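Local coordinates for protein phosphoribosylformylglycinamidine synthase 2 (Thermus thermophilus, PDB 3VIU) that binds ADP and magnesium with a single chain that contains two tandem pairs of AIR synthase-related (PurM-like) N- and C-terminal domains, at residues A405-V410 with A717-V722; G140-I145 with Y411-H416; A191-P196 with S276-E281; D252-V257 with K318-V323. All blocks are in the same frame, centred on the assembly; numbering follows the deposited sequence.

How the contacts relate
Contacts 1 and 2 lie at the junction of the two halves of the chain, with centres about 13 Å apart. They touch through the salt bridge Arg720 NH2 to Glu412 OE2 (2.9 Å). Contacts 3 and 4 belong to the first C-terminal AIR synthase-related domain and reach the same sheet. Their centres are about 16 Å apart, and they meet where Ser192 N probably donates to Glu255 OE2. Both are nested inside the long loop closed by contact 2, whose centre lies about 40 Å from that of contact 3. Contact 4 includes residues of strand 254-259, which ends at the ADP-pocket residue Asp259; in contact 1, the Arg407 side chain lies about 11 Å from a magnesium ion.

Contact 1 (A405-V410 with A717-V722); sequences ASREAV and APLREV
Ala405 O is gripped twice by the guanidinium of Arg407: NE donates over 2.9 Å and NH2 over 2.7 Å to this one oxygen. NE approaches nearly along the C=O axis, NH2 from above the carbonyl plane. The Arg407 chain, bent at chi2 and chi3, doubles back to reach this carbonyl two residues earlier, and NH2 also makes a weak bond to Pro402 O. Its plane thus fixed, the guanidinium takes Leu719 CD1 over one face, 3.4 Å from CZ and offset toward the rim.

Helix 708-723 is kinked at Pro718, and the N of Leu719 has no bond to the preceding turn. A bridging water accepts from Leu719 N at 2.8 Å and donates to Ser406 O at 2.7 Å. Beside it, Ala405 CB abuts Pro718 CB at 3.4 Å. On the other flank Ala409 CB lies over one face of the Arg720 guanidinium, 3.5 Å from NH1. Arg720 reaches there with CG anti to the backbone N and a bend at chi3, and its charge is met by the salt bridge to Glu412.

No direct hydrogen bond joins the segments, though Ser406 bonds through its backbone to Trp715 of the same helix. What links them is methyls on guanidinium faces, Ala405 on Pro718 and one water; Arg407 thus bonds Ala405 O near its plane and carries a methyl over a face.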
loop_
_atom_site.group_PDB
_atom_site.type_symbol
_atom_site.label_atom_id
_atom_site.label_comp_id
_atom_site.label_asym_id
_atom_site.label_seq_id
_atom_site.Cartn_x
_atom_site.Cartn_y
_atom_site.Cartn_z
ATOM N N ALA A 405 13.468 -15.388 -0.412
ATOM C CA ALA A 405 13.784 -15.812 -1.773
ATOM C C ALA A 405 13.208 -14.895 -2.858
ATOM O O ALA A 405 12.359 -14.050 -2.598
ATOM C CB ALA A 405 13.296 -17.236 -1.984
ATOM N N SER A 406 13.675 -15.084 -4.083
ATOM C CA SER A 406 13.233 -14.282 -5.220
ATOM C C SER A 406 11.720 -14.330 -5.477
ATOM O O SER A 406 11.124 -15.406 -5.449
ATOM C CB SER A 406 13.979 -14.741 -6.475
ATOM O OG SER A 406 13.531 -14.043 -7.617
ATOM N N ARG A 407 11.106 -13.164 -5.710
ATOM C CA ARG A 407 9.671 -13.098 -6.007
ATOM C C ARG A 407 9.555 -13.102 -7.537
ATOM O O ARG A 407 8.506 -12.785 -8.094
ATOM C CB ARG A 407 9.015 -11.802 -5.495
ATOM C CG ARG A 407 9.632 -11.118 -4.284
ATOM C CD ARG A 407 9.039 -11.557 -2.956
ATOM N NE ARG A 407 9.783 -12.682 -2.423
ATOM C CZ ARG A 407 9.628 -13.182 -1.204
ATOM N NH1 ARG A 407 8.745 -12.659 -0.363
ATOM N NH2 ARG A 407 10.366 -14.211 -0.831
ATOM N N GLU A 408 10.653 -13.445 -8.199
ATOM C CA GLU A 408 10.740 -13.486 -9.656
ATOM C C GLU A 408 9.565 -14.195 -10.355
ATOM O O GLU A 408 9.020 -13.691 -11.338
ATOM C CB GLU A 408 12.064 -14.153 -10.031
ATOM C CG GLU A 408 12.693 -13.718 -11.340
ATOM C CD GLU A 408 14.205 -13.981 -11.364
ATOM O OE1 GLU A 408 14.642 -15.084 -10.948
ATOM O OE2 GLU A 408 14.957 -13.082 -11.805
ATOM N N ALA A 409 9.171 -15.359 -9.848
ATOM C CA ALA A 409 8.074 -16.110 -10.452
ATOM C C ALA A 409 6.747 -15.358 -10.363
ATOM O O ALA A 409 5.808 -15.654 -11.103
ATOM C CB ALA A 409 7.946 -17.488 -9.790
ATOM N N VAL A 410 6.672 -14.386 -9.460
ATOM C CA VAL A 410 5.453 -13.601 -9.292
ATOM C C VAL A 410 5.321 -12.491 -10.344
ATOM O O VAL A 410 4.379 -12.490 -11.144
ATOM C CB VAL A 410 5.395 -12.983 -7.874
ATOM C CG1 VAL A 410 4.295 -11.925 -7.792
ATOM C CG2 VAL A 410 5.156 -14.084 -6.855
ATOM N N ALA A 717 14.912 -20.829 -6.399
ATOM C CA ALA A 717 13.949 -21.932 -6.341
ATOM C C ALA A 717 12.696 -21.885 -5.450
ATOM O O ALA A 717 11.605 -22.206 -5.913
ATOM C CB ALA A 717 14.701 -23.230 -6.059
ATOM N N PRO A 718 12.833 -21.497 -4.167
ATOM C CA PRO A 718 11.724 -21.422 -3.200
ATOM C C PRO A 718 10.332 -20.993 -3.663
ATOM O O PRO A 718 9.421 -21.813 -3.719
ATOM C CB PRO A 718 12.277 -20.509 -2.118
ATOM C CG PRO A 718 13.717 -20.904 -2.094
ATOM C CD PRO A 718 14.067 -20.950 -3.572
ATOM N N LEU A 719 10.151 -19.717 -3.975
ATOM C CA LEU A 719 8.837 -19.252 -4.399
ATOM C C LEU A 719 8.399 -19.706 -5.776
ATOM O O LEU A 719 7.205 -19.737 -6.065
ATOM C CB LEU A 719 8.751 -17.729 -4.332
ATOM C CG LEU A 719 8.560 -17.155 -2.931
ATOM C CD1 LEU A 719 8.224 -15.674 -3.037
ATOM C CD2 LEU A 719 7.442 -17.904 -2.221
ATOM N N ARG A 720 9.354 -20.048 -6.634
ATOM C CA ARG A 720 9.005 -20.484 -7.974
ATOM C C ARG A 720 8.252 -21.802 -7.941
ATOM O O ARG A 720 7.275 -21.972 -8.666
ATOM C CB ARG A 720 10.250 -20.618 -8.850
ATOM C CG ARG A 720 9.941 -21.093 -10.261
ATOM C CD ARG A 720 11.142 -20.980 -11.188
ATOM N NE ARG A 720 11.494 -19.595 -11.497
ATOM C CZ ARG A 720 10.696 -18.731 -12.122
ATOM N NH1 ARG A 720 9.478 -19.096 -12.514
ATOM N NH2 ARG A 720 11.121 -17.497 -12.362
ATOM N N GLU A 721 8.695 -22.743 -7.113
ATOM C CA GLU A 721 7.995 -24.019 -7.035
ATOM C C GLU A 721 6.680 -23.850 -6.292
ATOM O O GLU A 721 5.654 -24.373 -6.721
ATOM C CB GLU A 721 8.864 -25.089 -6.367
ATOM C CG GLU A 721 9.979 -24.557 -5.496
ATOM C CD GLU A 721 11.056 -25.602 -5.221
ATOM O OE1 GLU A 721 12.069 -25.261 -4.571
ATOM O OE2 GLU A 721 10.890 -26.765 -5.658
ATOM N N VAL A 722 6.704 -23.103 -5.189
ATOM C CA VAL A 722 5.491 -22.863 -4.416
ATOM C C VAL A 722 4.386 -22.316 -5.312
ATOM O O VAL A 722 3.245 -22.764 -5.244
ATOM C CB VAL A 722 5.739 -21.857 -3.271
ATOM C CG1 VAL A 722 4.422 -21.458 -2.618
ATOM C CG2 VAL A 722 6.655 -22.477 -2.242
HETATM O O HOH W 1 11.977 -18.005 -5.194
#

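Contact 2 (G140-I145 with Y411-H416); sequences GVVSGI and YERYDH
The Tyr414 ring meets helix 132-152 with its phenolic end, and two atoms lie in its plane at the edge: Val142 O, 4.0 Å from CE1, and Tyr411 CD1 from its own segment. Ile145 CG2 comes in obliquely, 3.9 Å from Tyr414 CE1, so the methyl makes neither a face nor an edge contact. CG of Tyr414 is anti to the carbonyl carbon (chi1 -35°), and from there the ring reaches across to the helix. Its hydroxyl wedges between two neighbours on the helix surface, with Tyr414 OH 3.8 Å from Val142 CB and 3.9 Å from Ile145 CG2. That methyl is anti to the backbone N of Ile145, on the side facing the ring. Ala146, Asn150 and Thr156 add to the packing round the ring.

The second flat group is the Arg413 guanidinium. Its chain, bent at chi2 (-63°), crosses Val142 obliquely and brings NH1 to 3.3 Å from Val142 CG2. The charge is met by Asp724, which forms a salt bridge with NH2, while Ser143 OG is bonded back to Lys139 O within its own helix.

The loop 411-416 leads into strand 422-424 of the second N-terminal domain, so the contact joins the two halves of the chain, consistent with the pairing of such domains in PurM-like proteins. No hydrogen bond or salt bridge crosses between the segments, and the phenol oxygen is buried among methyl and methine carbons without a polar partner anywhere in the model, probably a cost offset by apolar packing.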
loop_
_atom_site.group_PDB
_atom_site.type_symbol
_atom_site.label_atom_id
_atom_site.label_comp_id
_atom_site.label_asym_id
_atom_site.label_seq_id
_atom_site.Cartn_x
_atom_site.Cartn_y
_atom_site.Cartn_z
ATOM N N GLY A 140 -4.217 -17.974 -6.230
ATOM C CA GLY A 140 -5.419 -17.226 -6.545
ATOM C C GLY A 140 -5.258 -15.717 -6.695
ATOM O O GLY A 140 -5.599 -15.168 -7.748
ATOM N N VAL A 141 -4.737 -15.033 -5.676
ATOM C CA VAL A 141 -4.614 -13.583 -5.781
ATOM C C VAL A 141 -3.642 -13.113 -6.855
ATOM O O VAL A 141 -3.920 -12.125 -7.521
ATOM C CB VAL A 141 -4.270 -12.872 -4.404
ATOM C CG1 VAL A 141 -4.701 -13.721 -3.233
ATOM C CG2 VAL A 141 -2.814 -12.517 -4.330
ATOM N N VAL A 142 -2.513 -13.789 -7.052
ATOM C CA VAL A 142 -1.612 -13.316 -8.100
ATOM C C VAL A 142 -2.214 -13.599 -9.486
ATOM O O VAL A 142 -2.006 -12.829 -10.421
ATOM C CB VAL A 142 -0.186 -13.930 -7.998
ATOM C CG1 VAL A 142 0.262 -13.956 -6.550
ATOM C CG2 VAL A 142 -0.147 -15.309 -8.624
ATOM N N SER A 143 -2.956 -14.693 -9.623
ATOM C CA SER A 143 -3.603 -14.995 -10.901
ATOM C C SER A 143 -4.580 -13.860 -11.175
ATOM O O SER A 143 -4.599 -13.295 -12.268
ATOM C CB SER A 143 -4.404 -16.299 -10.835
ATOM O OG SER A 143 -3.572 -17.431 -10.698
ATOM N N GLY A 144 -5.392 -13.545 -10.166
ATOM C CA GLY A 144 -6.381 -12.488 -10.285
ATOM C C GLY A 144 -5.781 -11.112 -10.502
ATOM O O GLY A 144 -6.300 -10.318 -11.290
ATOM N N ILE A 145 -4.690 -10.822 -9.802
ATOM C CA ILE A 145 -4.017 -9.536 -9.937
ATOM C C ILE A 145 -3.466 -9.392 -11.354
ATOM O O ILE A 145 -3.604 -8.345 -11.984
ATOM C CB ILE A 145 -2.849 -9.395 -8.912
ATOM C CG1 ILE A 145 -3.414 -9.218 -7.500
ATOM C CG2 ILE A 145 -1.962 -8.204 -9.277
ATOM C CD1 ILE A 145 -2.359 -8.981 -6.432
ATOM N N TYR A 411 6.273 -11.558 -10.346
ATOM C CA TYR A 411 6.264 -10.438 -11.287
ATOM C C TYR A 411 6.395 -10.849 -12.750
ATOM O O TYR A 411 6.195 -10.032 -13.645
ATOM C CB TYR A 411 7.354 -9.435 -10.895
ATOM C CG TYR A 411 7.088 -8.877 -9.520
ATOM C CD1 TYR A 411 5.961 -8.088 -9.281
ATOM C CD2 TYR A 411 7.876 -9.249 -8.427
ATOM C CE1 TYR A 411 5.608 -7.695 -7.987
ATOM C CE2 TYR A 411 7.533 -8.863 -7.125
ATOM C CZ TYR A 411 6.392 -8.091 -6.914
ATOM O OH TYR A 411 6.010 -7.750 -5.635
ATOM N N GLU A 412 6.723 -12.115 -12.989
ATOM C CA GLU A 412 6.845 -12.629 -14.348
ATOM C C GLU A 412 5.443 -12.819 -14.934
ATOM O O GLU A 412 5.278 -13.030 -16.138
ATOM C CB GLU A 412 7.602 -13.960 -14.353
ATOM C CG GLU A 412 9.080 -13.833 -14.711
ATOM C CD GLU A 412 9.863 -15.119 -14.454
ATOM O OE1 GLU A 412 9.358 -16.203 -14.819
ATOM O OE2 GLU A 412 10.983 -15.041 -13.897
ATOM N N ARG A 413 4.433 -12.744 -14.072
ATOM C CA ARG A 413 3.049 -12.894 -14.502
ATOM C C ARG A 413 2.551 -11.573 -15.067
ATOM O O ARG A 413 1.596 -11.542 -15.838
ATOM C CB ARG A 413 2.148 -13.276 -13.319
ATOM C CG ARG A 413 2.440 -14.612 -12.667
ATOM C CD ARG A 413 2.230 -15.751 -13.644
ATOM N NE ARG A 413 2.346 -17.043 -12.984
ATOM C CZ ARG A 413 1.555 -17.445 -11.999
ATOM N NH1 ARG A 413 0.593 -16.652 -11.562
ATOM N NH2 ARG A 413 1.724 -18.640 -11.452
ATOM N N TYR A 414 3.210 -10.483 -14.684
ATOM C CA TYR A 414 2.803 -9.149 -15.113
ATOM C C TYR A 414 3.656 -8.535 -16.227
ATOM O O TYR A 414 4.873 -8.734 -16.277
ATOM C CB TYR A 414 2.808 -8.202 -13.905
ATOM C CG TYR A 414 2.381 -8.837 -12.592
ATOM C CD1 TYR A 414 1.198 -9.578 -12.496
ATOM C CD2 TYR A 414 3.145 -8.666 -11.434
ATOM C CE1 TYR A 414 0.785 -10.131 -11.276
ATOM C CE2 TYR A 414 2.744 -9.211 -10.210
ATOM C CZ TYR A 414 1.563 -9.941 -10.137
ATOM O OH TYR A 414 1.160 -10.467 -8.925
ATOM N N ASP A 415 3.004 -7.783 -17.113
ATOM C CA ASP A 415 3.690 -7.103 -18.210
ATOM C C ASP A 415 3.278 -5.633 -18.276
ATOM O O ASP A 415 2.613 -5.130 -17.373
ATOM C CB ASP A 415 3.417 -7.802 -19.557
ATOM C CG ASP A 415 1.950 -8.173 -19.755
ATOM O OD1 ASP A 415 1.093 -7.268 -19.785
ATOM O OD2 ASP A 415 1.654 -9.381 -19.891
ATOM N N HIS A 416 3.688 -4.949 -19.339
ATOM C CA HIS A 416 3.382 -3.534 -19.536
ATOM C C HIS A 416 4.310 -2.602 -18.765
ATOM O O HIS A 416 3.899 -1.514 -18.360
ATOM C CB HIS A 416 1.938 -3.217 -19.139
ATOM C CG HIS A 416 0.912 -3.841 -20.030
ATOM N ND1 HIS A 416 0.873 -3.616 -21.390
ATOM C CD2 HIS A 416 -0.125 -4.666 -19.754
ATOM C CE1 HIS A 416 -0.145 -4.277 -21.912
ATOM N NE2 HIS A 416 -0.766 -4.922 -20.941
#

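Contact 3 (A191-P196 with S276-E281); sequences ASLGRP and SGLGVE
A Schellman motif at Gly277 ends helix 264-275 and turns the chain into strand 279-283 of the C-terminal AIR synthase-related domain; facing it is the type II beta turn Ser192 to Arg195, which leads into strand 196-201 of the same sheet. The tight part of the contact is at the helix end. Ser276 OG, anti to its carbonyl carbon (chi1 -59°), takes the N-H of Ala191 at 2.9 Å in a bent bond of 130°, and also bonds to Leu272 O one helical turn back. The hydroxyl is therefore used on both sides, linking the loop's backbone to the last turn of the helix. Ser276 CB is pressed against the carbonyl of Ala191, 3.3 Å from CB to O, and Ala191 itself is buried, its methyl among Leu272, Val311 and Thr337.

Leu278 continues this tight side. Its CG occupies the crowded position between the backbone N and the carbonyl carbon (chi1 44°), which swings the branch toward the turn. There CD2 rests on main chain more than on side chains, 3.7 Å from Leu193 N, 3.8 Å from Ala191 O and the same from Ser192 C.

Toward solvent the fit loosens. Gly194, exposed, takes the third position of the turn at positive phi, where a CB would meet the carbonyl O of Leu193. Leu193 is also exposed and offers little beyond CB to the opposite segment, with Leu193 CB 4.1 Å from Leu278 CD2.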
loop_
_atom_site.group_PDB
_atom_site.type_symbol
_atom_site.label_atom_id
_atom_site.label_comp_id
_atom_site.label_asym_id
_atom_site.label_seq_id
_atom_site.Cartn_x
_atom_site.Cartn_y
_atom_site.Cartn_z
ATOM N N ALA A 191 -19.308 19.157 -6.528
ATOM C CA ALA A 191 -20.418 19.424 -7.431
ATOM C C ALA A 191 -21.083 20.736 -7.035
ATOM O O ALA A 191 -21.255 21.017 -5.850
ATOM C CB ALA A 191 -21.428 18.283 -7.365
ATOM N N SER A 192 -21.451 21.544 -8.023
ATOM C CA SER A 192 -22.106 22.821 -7.749
ATOM C C SER A 192 -23.615 22.644 -7.789
ATOM O O SER A 192 -24.123 21.624 -8.254
ATOM C CB SER A 192 -21.671 23.887 -8.762
ATOM O OG SER A 192 -21.945 23.478 -10.092
ATOM N N LEU A 193 -24.338 23.636 -7.298
ATOM C CA LEU A 193 -25.784 23.536 -7.277
ATOM C C LEU A 193 -26.403 23.608 -8.665
ATOM O O LEU A 193 -25.953 24.372 -9.512
ATOM C CB LEU A 193 -26.370 24.628 -6.387
ATOM C CG LEU A 193 -27.882 24.551 -6.184
ATOM C CD1 LEU A 193 -28.309 23.116 -5.852
ATOM C CD2 LEU A 193 -28.265 25.515 -5.078
ATOM N N GLY A 194 -27.427 22.792 -8.895
ATOM C CA GLY A 194 -28.112 22.793 -10.178
ATOM C C GLY A 194 -27.455 22.005 -11.292
ATOM O O GLY A 194 -27.713 22.249 -12.466
ATOM N N ARG A 195 -26.621 21.040 -10.929
ATOM C CA ARG A 195 -25.920 20.236 -11.919
ATOM C C ARG A 195 -26.470 18.822 -12.023
ATOM O O ARG A 195 -26.968 18.260 -11.051
ATOM C CB ARG A 195 -24.437 20.145 -11.556
ATOM C CG ARG A 195 -23.793 21.476 -11.229
ATOM C CD ARG A 195 -23.916 22.412 -12.411
ATOM N NE ARG A 195 -23.387 21.776 -13.606
ATOM C CZ ARG A 195 -23.969 21.832 -14.794
ATOM N NH1 ARG A 195 -25.099 22.501 -14.943
ATOM N NH2 ARG A 195 -23.428 21.203 -15.825
ATOM N N PRO A 196 -26.417 18.236 -13.220
ATOM C CA PRO A 196 -26.914 16.868 -13.355
ATOM C C PRO A 196 -25.730 15.959 -13.002
ATOM O O PRO A 196 -24.576 16.389 -13.073
ATOM C CB PRO A 196 -27.287 16.790 -14.827
ATOM C CG PRO A 196 -26.249 17.656 -15.466
ATOM C CD PRO A 196 -26.229 18.858 -14.541
ATOM N N SER A 276 -19.819 18.568 -0.934
ATOM C CA SER A 276 -20.205 19.742 -1.711
ATOM C C SER A 276 -21.118 20.681 -0.930
ATOM O O SER A 276 -21.495 21.744 -1.422
ATOM C CB SER A 276 -20.899 19.308 -3.006
ATOM O OG SER A 276 -20.051 18.494 -3.795
ATOM N N GLY A 277 -21.484 20.274 0.279
ATOM C CA GLY A 277 -22.340 21.101 1.109
ATOM C C GLY A 277 -23.772 21.222 0.634
ATOM O O GLY A 277 -24.474 22.158 1.004
ATOM N N LEU A 278 -24.207 20.289 -0.200
ATOM C CA LEU A 278 -25.577 20.303 -0.704
ATOM C C LEU A 278 -26.086 18.870 -0.776
ATOM O O LEU A 278 -25.436 17.953 -0.272
ATOM C CB LEU A 278 -25.644 20.983 -2.082
ATOM C CG LEU A 278 -24.561 20.609 -3.094
ATOM C CD1 LEU A 278 -24.713 19.133 -3.448
ATOM C CD2 LEU A 278 -24.659 21.499 -4.341
ATOM N N GLY A 279 -27.244 18.678 -1.397
ATOM C CA GLY A 279 -27.798 17.344 -1.496
ATOM C C GLY A 279 -27.922 16.840 -2.917
ATOM O O GLY A 279 -27.663 17.563 -3.878
ATOM N N VAL A 280 -28.324 15.584 -3.052
ATOM C CA VAL A 280 -28.483 14.987 -4.365
ATOM C C VAL A 280 -29.784 14.193 -4.487
ATOM O O VAL A 280 -30.158 13.443 -3.587
ATOM C CB VAL A 280 -27.284 14.069 -4.692
ATOM C CG1 VAL A 280 -27.005 13.172 -3.514
ATOM C CG2 VAL A 280 -27.579 13.225 -5.937
ATOM N N GLU A 281 -30.475 14.385 -5.604
ATOM C CA GLU A 281 -31.717 13.680 -5.874
ATOM C C GLU A 281 -31.367 12.585 -6.879
ATOM O O GLU A 281 -30.893 12.877 -7.982
ATOM C CB GLU A 281 -32.750 14.636 -6.484
ATOM C CG GLU A 281 -34.129 14.020 -6.749
ATOM C CD GLU A 281 -35.126 15.020 -7.350
ATOM O OE1 GLU A 281 -35.201 15.146 -8.598
ATOM O OE2 GLU A 281 -35.822 15.690 -6.563
#

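Contact 4 (D252-V257 with K318-V323); sequences DLVEGV and KALEEV
Leu253 is the bump of this contact, and the hollow it fills lies on helix 317-326 between Ala319 and Val323, one turn apart. Its CG stands anti to the carbonyl carbon (chi1 -56°), so the isopropyl end projects at the helix and its two methyls divide the hollow. CD2 settles on the small methyl of Ala319, 3.6 Å from CB. CD1 goes deeper, meeting Val323 CG2 tip to tip at 3.3 Å, tighter than usual for two methyls, while lying 3.9 Å from Ala319 CB. Behind them the floor is main chain, with Leu253 CD1 4.1 Å from Leu320 N. The shortness of Ala319 admits the leucine close to the helix backbone.

A second, looser contact lies beside the first. Leu320, whose CG is anti to the backbone N (chi1 177°), crosses Val254 at about a right angle, and Leu320 CD1 comes within 4.0 Å of Val254 CG1. Ala248 of helix 235-250, together with Leu310 and Pro312, completes the packing round Leu320.

Asp252 ends helix 235-250 with a Schellman motif, and the chain then passes through Leu253, which is backbone-bonded to Lys313, into the edge strand 254-259, turning a corner at Glu255. Helix 317-326 connects strands 307-312 and 331-338, parallel strands with 196-201 between them, in a split beta-alpha-beta crossover. The contact thus packs the helix against the chain entering the edge strand. Its chemistry is apolar, with no hydrogen bond across, so between the two segments the fit rests on methyl packing.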
loop_
_atom_site.group_PDB
_atom_site.type_symbol
_atom_site.label_atom_id
_atom_site.label_comp_id
_atom_site.label_asym_id
_atom_site.label_seq_id
_atom_site.Cartn_x
_atom_site.Cartn_y
_atom_site.Cartn_z
ATOM N N ASP A 252 -11.106 19.156 -19.101
ATOM C CA ASP A 252 -11.719 20.049 -18.124
ATOM C C ASP A 252 -13.227 20.153 -18.345
ATOM O O ASP A 252 -13.788 21.252 -18.404
ATOM C CB ASP A 252 -11.086 21.439 -18.226
ATOM C CG ASP A 252 -11.574 22.382 -17.149
ATOM O OD1 ASP A 252 -11.241 22.156 -15.964
ATOM O OD2 ASP A 252 -12.294 23.348 -17.490
ATOM N N LEU A 253 -13.880 19.001 -18.461
ATOM C CA LEU A 253 -15.318 18.964 -18.684
ATOM C C LEU A 253 -16.101 18.659 -17.407
ATOM O O LEU A 253 -17.331 18.770 -17.378
ATOM C CB LEU A 253 -15.641 17.910 -19.737
ATOM C CG LEU A 253 -14.919 18.105 -21.068
ATOM C CD1 LEU A 253 -15.209 16.930 -21.989
ATOM C CD2 LEU A 253 -15.369 19.413 -21.696
ATOM N N VAL A 254 -15.388 18.292 -16.350
ATOM C CA VAL A 254 -16.043 17.939 -15.100
ATOM C C VAL A 254 -15.561 18.725 -13.889
ATOM O O VAL A 254 -14.424 19.188 -13.845
ATOM C CB VAL A 254 -15.862 16.435 -14.817
ATOM C CG1 VAL A 254 -16.476 15.620 -15.950
ATOM C CG2 VAL A 254 -14.381 16.107 -14.685
ATOM N N GLU A 255 -16.438 18.864 -12.905
ATOM C CA GLU A 255 -16.104 19.574 -11.678
ATOM C C GLU A 255 -16.012 18.579 -10.525
ATOM O O GLU A 255 -15.579 18.918 -9.425
ATOM C CB GLU A 255 -17.164 20.640 -11.372
ATOM C CG GLU A 255 -18.595 20.138 -11.429
ATOM C CD GLU A 255 -19.601 21.218 -11.081
ATOM O OE1 GLU A 255 -19.563 22.296 -11.710
ATOM O OE2 GLU A 255 -20.432 20.990 -10.179
ATOM N N GLY A 256 -16.418 17.345 -10.794
ATOM C CA GLY A 256 -16.368 16.313 -9.779
ATOM C C GLY A 256 -16.515 14.927 -10.377
ATOM O O GLY A 256 -17.310 14.720 -11.300
ATOM N N VAL A 257 -15.744 13.978 -9.855
ATOM C CA VAL A 257 -15.781 12.601 -10.323
ATOM C C VAL A 257 -15.707 11.677 -9.120
ATOM O O VAL A 257 -14.875 11.863 -8.231
ATOM C CB VAL A 257 -14.594 12.281 -11.242
ATOM C CG1 VAL A 257 -14.732 10.870 -11.772
ATOM C CG2 VAL A 257 -14.519 13.281 -12.381
ATOM N N LYS A 318 -23.007 18.060 -23.080
ATOM C CA LYS A 318 -22.836 17.438 -24.382
ATOM C C LYS A 318 -21.411 16.940 -24.574
ATOM O O LYS A 318 -21.197 15.791 -24.957
ATOM C CB LYS A 318 -23.206 18.420 -25.496
ATOM C CG LYS A 318 -24.557 18.131 -26.111
ATOM C CD LYS A 318 -24.596 16.722 -26.716
ATOM C CE LYS A 318 -23.627 16.581 -27.896
ATOM N NZ LYS A 318 -23.648 15.221 -28.514
ATOM N N ALA A 319 -20.443 17.810 -24.295
ATOM C CA ALA A 319 -19.032 17.468 -24.433
ATOM C C ALA A 319 -18.717 16.168 -23.699
ATOM O O ALA A 319 -18.054 15.283 -24.243
ATOM C CB ALA A 319 -18.166 18.602 -23.887
ATOM N N LEU A 320 -19.199 16.063 -22.462
ATOM C CA LEU A 320 -18.972 14.878 -21.645
ATOM C C LEU A 320 -19.518 13.645 -22.345
ATOM O O LEU A 320 -18.865 12.602 -22.389
ATOM C CB LEU A 320 -19.643 15.028 -20.267
ATOM C CG LEU A 320 -19.548 13.835 -19.302
ATOM C CD1 LEU A 320 -18.088 13.553 -18.984
ATOM C CD2 LEU A 320 -20.325 14.121 -18.021
ATOM N N GLU A 321 -20.714 13.766 -22.905
ATOM C CA GLU A 321 -21.335 12.636 -23.588
ATOM C C GLU A 321 -20.492 12.206 -24.781
ATOM O O GLU A 321 -20.264 11.014 -24.999
ATOM C CB GLU A 321 -22.749 13.014 -24.044
ATOM C CG GLU A 321 -23.531 13.769 -22.979
ATOM C CD GLU A 321 -24.968 14.056 -23.371
ATOM O OE1 GLU A 321 -25.218 14.353 -24.562
ATOM O OE2 GLU A 321 -25.843 13.999 -22.478
ATOM N N GLU A 322 -20.019 13.187 -25.538
ATOM C CA GLU A 322 -19.205 12.918 -26.714
ATOM C C GLU A 322 -17.900 12.237 -26.334
ATOM O O GLU A 322 -17.456 11.308 -27.017
ATOM C CB GLU A 322 -18.962 14.218 -27.488
ATOM C CG GLU A 322 -20.269 14.773 -28.070
ATOM C CD GLU A 322 -20.102 16.066 -28.841
ATOM O OE1 GLU A 322 -21.126 16.593 -29.327
ATOM O OE2 GLU A 322 -18.957 16.554 -28.963
ATOM N N VAL A 323 -17.293 12.682 -25.239
ATOM C CA VAL A 323 -16.063 12.058 -24.784
ATOM C C VAL A 323 -16.303 10.560 -24.635
ATOM O O VAL A 323 -15.544 9.752 -25.166
ATOM C CB VAL A 323 -15.597 12.619 -23.430
ATOM C CG1 VAL A 323 -14.465 11.759 -22.878
ATOM C CG2 VAL A 323 -15.110 14.044 -23.602
#